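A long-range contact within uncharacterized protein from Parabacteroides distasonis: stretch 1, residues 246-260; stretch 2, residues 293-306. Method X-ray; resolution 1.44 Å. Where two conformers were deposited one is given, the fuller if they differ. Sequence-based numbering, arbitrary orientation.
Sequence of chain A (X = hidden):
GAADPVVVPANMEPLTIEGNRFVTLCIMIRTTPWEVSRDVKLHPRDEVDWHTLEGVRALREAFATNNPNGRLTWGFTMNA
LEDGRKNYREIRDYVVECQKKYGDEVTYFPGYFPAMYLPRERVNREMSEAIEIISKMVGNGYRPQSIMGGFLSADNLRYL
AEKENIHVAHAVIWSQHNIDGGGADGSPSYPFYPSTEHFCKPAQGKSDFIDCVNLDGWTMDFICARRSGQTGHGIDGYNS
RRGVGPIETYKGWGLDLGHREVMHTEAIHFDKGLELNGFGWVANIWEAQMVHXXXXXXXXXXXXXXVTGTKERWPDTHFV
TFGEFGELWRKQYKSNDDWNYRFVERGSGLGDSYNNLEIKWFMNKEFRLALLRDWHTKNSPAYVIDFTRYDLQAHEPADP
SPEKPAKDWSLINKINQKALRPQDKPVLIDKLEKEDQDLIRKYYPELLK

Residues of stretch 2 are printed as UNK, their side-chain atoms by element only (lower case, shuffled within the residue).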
ATOM      1  N   PRO A 246       4.889 -10.891   2.485  1.00  9.37           N
ATOM      2  CA  PRO A 246       5.446 -12.177   2.826  1.00  8.51           C
ATOM      3  C   PRO A 246       4.484 -13.209   3.438  1.00  8.21           C
ATOM      4  O   PRO A 246       4.699 -14.401   3.268  1.00  8.71           O
ATOM      5  CB  PRO A 246       6.550 -11.810   3.844  1.00 10.00           C
ATOM      6  CG  PRO A 246       6.107 -10.506   4.401  1.00  9.82           C
ATOM      7  CD  PRO A 246       5.520  -9.786   3.242  1.00  9.06           C
ATOM      8  N   ILE A 247       3.441 -12.766   4.132  1.00  7.53           N
ATOM      9  CA  ILE A 247       2.527 -13.693   4.826  0.50  8.41           C
ATOM     10  C   ILE A 247       1.903 -14.691   3.851  1.00  8.15           C
ATOM     11  O   ILE A 247       1.883 -15.911   4.095  1.00  8.34           O
ATOM     12  CB  ILE A 247       1.437 -12.925   5.598  0.50  9.05           C
ATOM     13  CG1 ILE A 247       2.063 -12.242   6.827  0.50 11.45           C
ATOM     14  CG2 ILE A 247       0.262 -13.850   6.001  0.50  9.43           C
ATOM     15  CD1 ILE A 247       2.680 -13.198   7.869  0.50 11.51           C
ATOM     16  N   GLU A 248       1.400 -14.174   2.732  1.00  8.30           N
ATOM     17  CA  GLU A 248       0.652 -14.985   1.772  1.00  7.68           C
ATOM     18  C   GLU A 248       1.530 -15.673   0.737  1.00  8.06           C
ATOM     19  O   GLU A 248       1.024 -16.397  -0.137  1.00  8.15           O
ATOM     20  CB  GLU A 248      -0.400 -14.125   1.066  1.00  8.36           C
ATOM     21  CG  GLU A 248      -1.399 -13.486   1.986  1.00  9.07           C
ATOM     22  CD  GLU A 248      -0.949 -12.227   2.685  1.00 12.63           C
ATOM     23  OE1 GLU A 248       0.103 -11.668   2.338  1.00 11.64           O
ATOM     24  OE2 GLU A 248      -1.696 -11.808   3.621  1.00 13.84           O
ATOM     25  N   THR A 249       2.846 -15.456   0.827  1.00  6.50           N
ATOM     26  CA  THR A 249       3.786 -15.966  -0.168  1.00  6.57           C
ATOM     27  C   THR A 249       4.915 -16.742   0.513  1.00  7.13           C
ATOM     28  O   THR A 249       4.798 -17.945   0.727  1.00  7.64           O
ATOM     29  CB  THR A 249       4.318 -14.833  -1.090  1.00  7.13           C
ATOM     30  OG1 THR A 249       4.982 -13.817  -0.306  1.00  7.85           O
ATOM     31  CG2 THR A 249       3.174 -14.224  -1.890  1.00  8.71           C
ATOM     32  N   TYR A 250       6.003 -16.070   0.885  1.00  7.66           N
ATOM     33  CA  TYR A 250       7.107 -16.738   1.556  1.00  7.31           C
ATOM     34  C   TYR A 250       6.672 -17.634   2.731  1.00  7.67           C
ATOM     35  O   TYR A 250       7.117 -18.788   2.835  1.00  9.67           O
ATOM     36  CB  TYR A 250       8.130 -15.712   2.062  1.00  7.29           C
ATOM     37  CG  TYR A 250       8.866 -15.023   0.942  1.00  7.43           C
ATOM     38  CD1 TYR A 250       9.804 -15.701   0.184  1.00  7.62           C
ATOM     39  CD2 TYR A 250       8.653 -13.681   0.655  1.00  7.13           C
ATOM     40  CE1 TYR A 250      10.458 -15.070  -0.860  1.00  7.51           C
ATOM     41  CE2 TYR A 250       9.333 -13.038  -0.409  1.00  8.06           C
ATOM     42  CZ  TYR A 250      10.226 -13.727  -1.149  1.00  7.73           C
ATOM     43  OH  TYR A 250      10.833 -13.076  -2.201  1.00  9.22           O
ATOM     44  N   LYS A 251       5.807 -17.122   3.595  1.00  7.50           N
ATOM     45  CA  LYS A 251       5.340 -17.882   4.765  1.00  8.07           C
ATOM     46  C   LYS A 251       4.291 -18.911   4.333  1.00  7.57           C
ATOM     47  O   LYS A 251       4.488 -20.098   4.516  1.00 10.30           O
ATOM     48  CB  LYS A 251       4.836 -16.928   5.832  1.00  9.34           C
ATOM     49  CG  LYS A 251       4.623 -17.536   7.209  1.00 11.19           C
ATOM     50  CD  LYS A 251       3.357 -18.329   7.337  1.00 12.47           C
ATOM     51  CE  LYS A 251       2.066 -17.534   7.249  1.00 15.21           C
ATOM     52  NZ  LYS A 251       0.881 -18.413   7.644  1.00 15.88           N
ATOM     53  N   GLY A 252       3.194 -18.459   3.728  1.00  8.56           N
ATOM     54  CA  GLY A 252       2.106 -19.381   3.391  1.00 10.02           C
ATOM     55  C   GLY A 252       2.423 -20.485   2.403  1.00  9.63           C
ATOM     56  O   GLY A 252       1.900 -21.614   2.504  1.00  9.45           O
ATOM     57  N   TRP A 253       3.290 -20.182   1.432  1.00  8.95           N
ATOM     58  CA  TRP A 253       3.631 -21.161   0.415  1.00  8.73           C
ATOM     59  C   TRP A 253       4.998 -21.812   0.628  1.00 10.52           C
ATOM     60  O   TRP A 253       5.345 -22.727  -0.103  1.00 11.12           O
ATOM     61  CB  TRP A 253       3.629 -20.494  -0.947  1.00  9.81           C
ATOM     62  CG  TRP A 253       2.310 -20.018  -1.453  1.00  7.82           C
ATOM     63  CD1 TRP A 253       1.108 -19.960  -0.786  1.00  8.25           C
ATOM     64  CD2 TRP A 253       2.051 -19.536  -2.772  1.00  7.59           C
ATOM     65  NE1 TRP A 253       0.129 -19.520  -1.623  1.00 10.19           N
ATOM     66  CE2 TRP A 253       0.689 -19.226  -2.844  1.00  7.38           C
ATOM     67  CE3 TRP A 253       2.844 -19.364  -3.910  1.00  8.99           C
ATOM     68  CZ2 TRP A 253       0.095 -18.751  -4.000  1.00  8.20           C
ATOM     69  CZ3 TRP A 253       2.257 -18.897  -5.062  1.00  9.88           C
ATOM     70  CH2 TRP A 253       0.908 -18.574  -5.103  1.00  7.83           C
ATOM     71  N   GLY A 254       5.808 -21.281   1.542  1.00 10.35           N
ATOM     72  CA  GLY A 254       7.202 -21.678   1.618  1.00  9.56           C
ATOM     73  C   GLY A 254       8.067 -20.792   0.742  1.00  9.03           C
ATOM     74  O   GLY A 254       7.575 -20.111  -0.191  1.00  8.18           O
ATOM     75  N   LEU A 255       9.364 -20.813   0.992  1.00  8.90           N
ATOM     76  CA  LEU A 255      10.248 -19.868   0.334  1.00  8.60           C
ATOM     77  C   LEU A 255      10.287 -20.012  -1.178  1.00  8.33           C
ATOM     78  O   LEU A 255      10.233 -19.012  -1.903  1.00  8.88           O
ATOM     79  CB  LEU A 255      11.678 -19.970   0.892  1.00  9.76           C
ATOM     80  CG  LEU A 255      11.815 -19.678   2.394  1.00 10.26           C
ATOM     81  CD1 LEU A 255      13.295 -19.769   2.781  1.00 15.66           C
ATOM     82  CD2 LEU A 255      11.209 -18.326   2.772  1.00 12.61           C
ATOM     83  N   ASP A 256      10.403 -21.249  -1.657  1.00  8.78           N
ATOM     84  CA  ASP A 256      10.634 -21.515  -3.075  0.50 11.30           C
ATOM     85  C   ASP A 256       9.471 -21.032  -3.938  1.00  9.76           C
ATOM     86  O   ASP A 256       9.642 -20.295  -4.905  1.00 10.44           O
ATOM     87  CB  ASP A 256      10.829 -23.018  -3.316  0.50 13.35           C
ATOM     88  CG  ASP A 256      12.192 -23.529  -2.877  0.50 19.91           C
ATOM     89  OD1 ASP A 256      13.105 -22.726  -2.620  0.50 17.51           O
ATOM     90  OD2 ASP A 256      12.344 -24.770  -2.816  0.50 26.20           O
ATOM     91  N   LEU A 257       8.272 -21.461  -3.593  1.00  7.18           N
ATOM     92  CA  LEU A 257       7.087 -21.099  -4.358  1.00  7.14           C
ATOM     93  C   LEU A 257       6.653 -19.670  -4.068  1.00  8.48           C
ATOM     94  O   LEU A 257       6.249 -18.938  -4.953  1.00  8.62           O
ATOM     95  CB  LEU A 257       5.926 -22.067  -4.090  1.00  8.84           C
ATOM     96  CG  LEU A 257       6.183 -23.481  -4.628  1.00 10.20           C
ATOM     97  CD1 LEU A 257       5.042 -24.440  -4.253  1.00 12.86           C
ATOM     98  CD2 LEU A 257       6.375 -23.506  -6.142  1.00 11.92           C
ATOM     99  N   GLY A 258       6.721 -19.275  -2.804  1.00  8.11           N
ATOM    100  CA  GLY A 258       6.394 -17.902  -2.440  1.00  6.77           C
ATOM    101  C   GLY A 258       7.209 -16.884  -3.206  1.00  6.19           C
ATOM    102  O   GLY A 258       6.680 -15.888  -3.714  1.00  7.19           O
ATOM    103  N   HIS A 259       8.509 -17.137  -3.304  1.00  6.53           N
ATOM    104  CA  HIS A 259       9.388 -16.235  -4.013  1.00  6.19           C
ATOM    105  C   HIS A 259       8.937 -16.004  -5.459  1.00  6.88           C
ATOM    106  O   HIS A 259       8.956 -14.886  -5.946  1.00  7.48           O
ATOM    107  CB  HIS A 259      10.802 -16.784  -3.998  1.00  6.81           C
ATOM    108  CG  HIS A 259      11.797 -15.883  -4.626  1.00  7.17           C
ATOM    109  ND1 HIS A 259      12.094 -14.638  -4.112  1.00  7.43           N
ATOM    110  CD2 HIS A 259      12.525 -16.026  -5.757  1.00  9.72           C
ATOM    111  CE1 HIS A 259      12.996 -14.065  -4.901  1.00  8.01           C
ATOM    112  NE2 HIS A 259      13.281 -14.887  -5.898  1.00  8.83           N
ATOM    113  N   ARG A 260       8.517 -17.082  -6.120  1.00  6.49           N
ATOM    114  CA  ARG A 260       8.100 -16.985  -7.502  0.50  6.23           C
ATOM    115  C   ARG A 260       6.884 -16.056  -7.641  1.00  6.74           C
ATOM    116  O   ARG A 260       6.794 -15.277  -8.597  1.00  7.44           O
ATOM    117  CB  ARG A 260       7.769 -18.363  -8.074  0.50  7.72           C
ATOM    118  CG  ARG A 260       8.990 -19.203  -8.380  0.50  7.41           C
ATOM    119  CD  ARG A 260       8.558 -20.556  -8.909  0.50  7.31           C
ATOM    120  NE  ARG A 260       9.662 -21.367  -9.433  0.50  6.92           N
ATOM    121  CZ  ARG A 260      10.449 -22.151  -8.715  0.50 13.83           C
ATOM    122  NH1 ARG A 260      10.287 -22.288  -7.394  0.50 12.64           N
ATOM    123  NH2 ARG A 260      11.405 -22.827  -9.352  0.50 15.61           N
ATOM    124  N   UNK A 293       7.154 -14.632  15.359  1.00  8.45           N
ATOM    125  CA  UNK A 293       5.990 -15.475  15.053  1.00  9.34           C
ATOM    126  C   UNK A 293       6.366 -16.698  14.212  1.00 10.41           C
ATOM    127  O   UNK A 293       5.835 -17.803  14.419  1.00 10.53           O
ATOM    128  c   UNK A 293       4.901 -14.673  14.355  1.00  8.60           C
ATOM    129  o   UNK A 293       2.484 -13.396  13.645  1.00 11.60           O
ATOM    130  o   UNK A 293       1.273 -15.236  13.876  1.00 14.62           O
ATOM    131  c   UNK A 293       2.381 -14.611  13.919  1.00 10.44           C
ATOM    132  c   UNK A 293       3.590 -15.438  14.279  1.00  9.13           C
ATOM    133  N   UNK A 294       7.284 -16.512  13.274  1.00  8.63           N
ATOM    134  CA  UNK A 294       7.588 -17.525  12.251  1.00  9.54           C
ATOM    135  C   UNK A 294       8.997 -18.063  12.251  1.00 10.17           C
ATOM    136  O   UNK A 294       9.264 -19.069  11.603  1.00 16.26           O
ATOM    137  c   UNK A 294       3.154 -15.723  10.577  1.00 15.66           C
ATOM    138  c   UNK A 294       7.261 -16.961  10.871  1.00 11.21           C
ATOM    139  c   UNK A 294       5.503 -15.200  10.557  1.00 13.86           C
ATOM    140  c   UNK A 294       4.165 -14.800  10.447  1.00 15.10           C
ATOM    141  c   UNK A 294       3.462 -17.022  10.761  1.00 13.57           C
ATOM    142  c   UNK A 294       5.837 -16.520  10.735  1.00  9.88           C
ATOM    143  c   UNK A 294       4.790 -17.436  10.869  1.00 11.49           C
ATOM    144  N   UNK A 295       9.897 -17.425  12.968  1.00 10.04           N
ATOM    145  CA  UNK A 295      11.272 -17.855  13.110  1.00 11.19           C
ATOM    146  C   UNK A 295      12.225 -16.893  12.432  1.00 11.01           C
ATOM    147  O   UNK A 295      11.956 -16.429  11.303  1.00 10.82           O
ATOM    148  N   UNK A 296      13.349 -16.620  13.077  1.00 10.75           N
ATOM    149  CA  UNK A 296      14.287 -15.646  12.582  1.00 10.96           C
ATOM    150  C   UNK A 296      14.909 -16.078  11.256  1.00 11.68           C
ATOM    151  O   UNK A 296      14.992 -15.276  10.323  1.00 10.78           O
ATOM    152  c   UNK A 296      18.809 -14.332  14.012  1.00 35.72           C
ATOM    153  c   UNK A 296      16.402 -14.371  13.202  1.00 14.77           C
ATOM    154  n   UNK A 296      19.698 -14.137  15.208  1.00 33.07           N
ATOM    155  c   UNK A 296      17.368 -14.076  14.381  1.00 27.10           C
ATOM    156  c   UNK A 296      15.366 -15.353  13.628  1.00 13.13           C
ATOM    157  N   UNK A 297      15.314 -17.346  11.138  1.00 12.03           N
ATOM    158  CA  UNK A 297      15.980 -17.749   9.915  1.00 13.88           C
ATOM    159  C   UNK A 297      15.049 -17.753   8.727  1.00 12.57           C
ATOM    160  O   UNK A 297      15.430 -17.294   7.644  1.00 12.51           O
ATOM    161  o   UNK A 297      18.209 -20.207  11.424  1.00 28.24           O
ATOM    162  o   UNK A 297      18.404 -18.018  11.330  1.00 20.73           O
ATOM    163  c   UNK A 297      17.830 -19.087  11.013  1.00 20.72           C
ATOM    164  c   UNK A 297      16.649 -19.106  10.063  1.00 15.50           C
ATOM    165  N   UNK A 298      13.840 -18.269   8.896  1.00 10.80           N
ATOM    166  CA  UNK A 298      12.853 -18.262   7.820  1.00 11.27           C
ATOM    167  C   UNK A 298      12.584 -16.842   7.315  1.00 10.30           C
ATOM    168  O   UNK A 298      12.618 -16.605   6.109  1.00  9.85           O
ATOM    169  c   UNK A 298      10.845 -19.971   6.049  1.00 22.42           C
ATOM    170  c   UNK A 298       9.134 -19.429   7.785  1.00 19.11           C
ATOM    171  c   UNK A 298      11.569 -18.947   8.264  1.00 13.36           C
ATOM    172  c   UNK A 298      10.477 -19.017   7.193  1.00 15.74           C
ATOM    173  N   UNK A 299      12.296 -15.905   8.219  1.00  9.03           N
ATOM    174  CA  UNK A 299      11.896 -14.564   7.815  1.00  8.73           C
ATOM    175  C   UNK A 299      13.091 -13.789   7.266  1.00  9.03           C
ATOM    176  O   UNK A 299      12.961 -13.104   6.260  1.00  8.24           O
ATOM    177  c   UNK A 299       9.855 -14.612   9.285  1.00 10.23           C
ATOM    178  c   UNK A 299       8.881 -14.675   8.125  1.00 14.22           C
ATOM    179  c   UNK A 299      10.832 -12.378   8.648  1.00 10.46           C
ATOM    180  c   UNK A 299      11.146 -13.844   8.969  1.00  9.95           C
ATOM    181  N   UNK A 300      14.247 -13.926   7.893  1.00  9.00           N
ATOM    182  CA  UNK A 300      15.443 -13.297   7.330  1.00  8.03           C
ATOM    183  C   UNK A 300      15.849 -13.898   5.988  1.00  9.14           C
ATOM    184  O   UNK A 300      16.263 -13.149   5.080  1.00  9.11           O
ATOM    185  c   UNK A 300      16.575 -13.291   8.340  1.00  9.34           C
ATOM    186  s   UNK A 300      16.304 -12.192   9.752  1.00 12.20           S
ATOM    187  N   UNK A 301      15.733 -15.220   5.822  1.00  9.07           N
ATOM    188  CA  UNK A 301      15.987 -15.819   4.511  1.00  8.30           C
ATOM    189  C   UNK A 301      15.003 -15.292   3.461  1.00  7.74           C
ATOM    190  O   UNK A 301      15.383 -15.031   2.332  1.00  7.90           O
ATOM    191  c   UNK A 301      15.891 -17.356   4.552  1.00  9.64           C
ATOM    192  o   UNK A 301      16.978 -19.231   5.466  1.00 16.58           O
ATOM    193  c   UNK A 301      17.098 -18.014   5.197  1.00 15.43           C
ATOM    194  o   UNK A 301      18.129 -17.347   5.457  1.00 14.11           O
ATOM    195  N   UNK A 302      13.740 -15.138   3.830  1.00  7.10           N
ATOM    196  CA  UNK A 302      12.759 -14.598   2.910  1.00  7.23           C
ATOM    197  C   UNK A 302      13.114 -13.170   2.491  1.00  7.28           C
ATOM    198  O   UNK A 302      13.018 -12.802   1.304  1.00  7.58           O
ATOM    199  c   UNK A 302      11.348 -14.641   3.550  1.00  8.15           C
ATOM    200  N   UNK A 303      13.528 -12.351   3.461  1.00  7.36           N
ATOM    201  CA  UNK A 303      13.903 -10.965   3.157  1.00  7.39           C
ATOM    202  C   UNK A 303      15.094 -10.935   2.217  1.00  7.42           C
ATOM    203  O   UNK A 303      15.096 -10.195   1.242  1.00  7.49           O
ATOM    204  c   UNK A 303      14.262 -10.256   4.459  1.00  8.68           C
ATOM    205  c   UNK A 303      14.792  -8.840   4.292  1.00  7.87           C
ATOM    206 se   UNK A 303      13.475  -7.559   3.627  0.75  9.35          SE
ATOM    207  c   UNK A 303      12.514  -7.241   5.289  1.00 13.33           C
ATOM    208  N   UNK A 304      16.130 -11.724   2.513  1.00  7.46           N
ATOM    209  CA  UNK A 304      17.308 -11.803   1.657  0.50  8.96           C
ATOM    210  C   UNK A 304      16.924 -12.245   0.240  1.00  8.54           C
ATOM    211  O   UNK A 304      17.424 -11.706  -0.757  1.00  9.37           O
ATOM    212  c   UNK A 304      19.928 -13.437   4.111  0.50 13.95           C
ATOM    213  c   UNK A 304      20.503 -13.051   5.484  0.50 16.67           C
ATOM    214  n   UNK A 304      21.321 -14.153   6.080  0.50 20.08           N
ATOM    215  c   UNK A 304      18.983 -12.347   3.552  0.50 14.26           C
ATOM    216  c   UNK A 304      18.348 -12.782   2.243  0.50 10.30           C
ATOM    217  N   UNK A 305      16.044 -13.237   0.143  1.00  7.33           N
ATOM    218  CA  UNK A 305      15.649 -13.776  -1.135  0.50  7.99           C
ATOM    219  C   UNK A 305      14.920 -12.706  -1.976  1.00  7.83           C
ATOM    220  O   UNK A 305      15.192 -12.509  -3.172  1.00  7.51           O
ATOM    221 se   UNK A 305      13.641 -17.463  -1.584  0.38 12.12          SE
ATOM    222  c   UNK A 305      14.673 -15.901  -2.021  0.50  7.84           C
ATOM    223  c   UNK A 305      15.088 -18.543  -0.840  0.50 17.37           C
ATOM    224  c   UNK A 305      14.738 -14.976  -0.891  0.50 11.22           C
ATOM    225  N   UNK A 306      13.987 -12.016  -1.318  1.00  7.00           N
ATOM    226  CA  UNK A 306      13.217 -10.985  -1.948  1.00  6.76           C
ATOM    227  C   UNK A 306      14.122  -9.892  -2.514  1.00  6.93           C
ATOM    228  O   UNK A 306      14.039  -9.533  -3.705  1.00  7.94           O
ATOM    229  n   UNK A 306      10.329  -7.805  -2.857  1.00  8.37           N
ATOM    230  c   UNK A 306      10.462  -7.137  -1.658  1.00  7.65           C
ATOM    231  c   UNK A 306      11.432  -7.565   0.529  1.00  7.26           C
ATOM    232  c   UNK A 306      11.462  -9.191  -1.495  1.00  7.40           C
ATOM    233  c   UNK A 306      11.153  -8.001  -0.774  1.00  6.48           C
ATOM    234  c   UNK A 306      10.312  -5.473   0.004  1.00  9.44           C
ATOM    235  c   UNK A 306      12.216 -10.396  -0.940  1.00  6.75           C
ATOM    236  c   UNK A 306      10.986  -6.309   0.903  1.00  9.70           C
ATOM    237  c   UNK A 306      10.931  -9.022  -2.764  1.00  7.46           C
ATOM    238  c   UNK A 306      10.010  -5.879  -1.268  1.00  8.12           C
TER

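Position 293 carries three carbons in a row, the third bearing two oxygens, and makes no contact with stretch 1: a carboxylate on a two-carbon stem, Glu293. Position 294 has one carbon followed by a six-carbon ring with no heteroatom, which makes it Phe294. Lys251 CG lies 3.7 Å from Phe294 CD1 and 14° off the ring normal, a CH-pi contact over the face, while Ile247 CD1 approaches Phe294 CE2 at 3.4 Å. Position 295 has no side-chain atoms, and its phi/psi of 112/139° would jam a CB against the preceding carbonyl; it is Gly295, the N-cap of the next helix.

Position 296 shows four carbons in a row ending in nitrogen, far from stretch 1: Lys296. Position 297 has two carbons, the second with two oxygens, also out of reach: Asp297. At 298, four carbons fork at the second, giving Leu298, whose CD1 is 3.7 Å from Leu255 CD2. Position 299 also has four carbons, but the fork is at the first and one arm is two carbons long: Ile299, without direct contact. A carbon followed by sulfur at 300 identifies Cys300, remote from stretch 1.

Position 301 repeats the two-carbon carboxylate pattern, so it is Asp301; its CB is 4.0 Å from Leu255 CD1. Position 302 has a single carbon, hence Ala302. Its CB sits 3.6 Å from Tyr250 CG and 3.8 Å from Leu255 CD2, consistent with a CA separation of 6.2 Å between Tyr250 and Ala302. Position 303 is an unbranched chain of two carbons, selenium and carbon, whose CA-to-CB bond points away from stretch 1: Met303, as selenomethionine. Four carbons ending in nitrogen at 304 give Lys304, out of reach.

Position 305 has the same selenium-containing chain, Met305. Its SE lies 4.0 Å from Leu255 CB and, at the ring edge, 4.0 Å from Tyr250 CE1; its CG covers a face of the His259 ring, 3.6 Å from ND1. Position 306 has one carbon and fused five- and six-membered rings holding eight carbons and one nitrogen: Trp306. Its ring leads away, leaving CB 3.3 Å from Tyr250 OH.

The contact works by packing, with no hydrogen bond across it and 635 Å² buried. Leu255 is a knob among Leu298, Asp301, Ala302 and Met305. Within stretch 1, a hydrogen bond of 2.8 Å between Tyr250 OH and His259 ND1 links two rings that both meet Met305. Helix 255-260 crosses helix 296-306 at -37°, their axes 10.6 Å apart at closest approach.

Stretch 2 (293-306) EFGKDLICDAMKMW
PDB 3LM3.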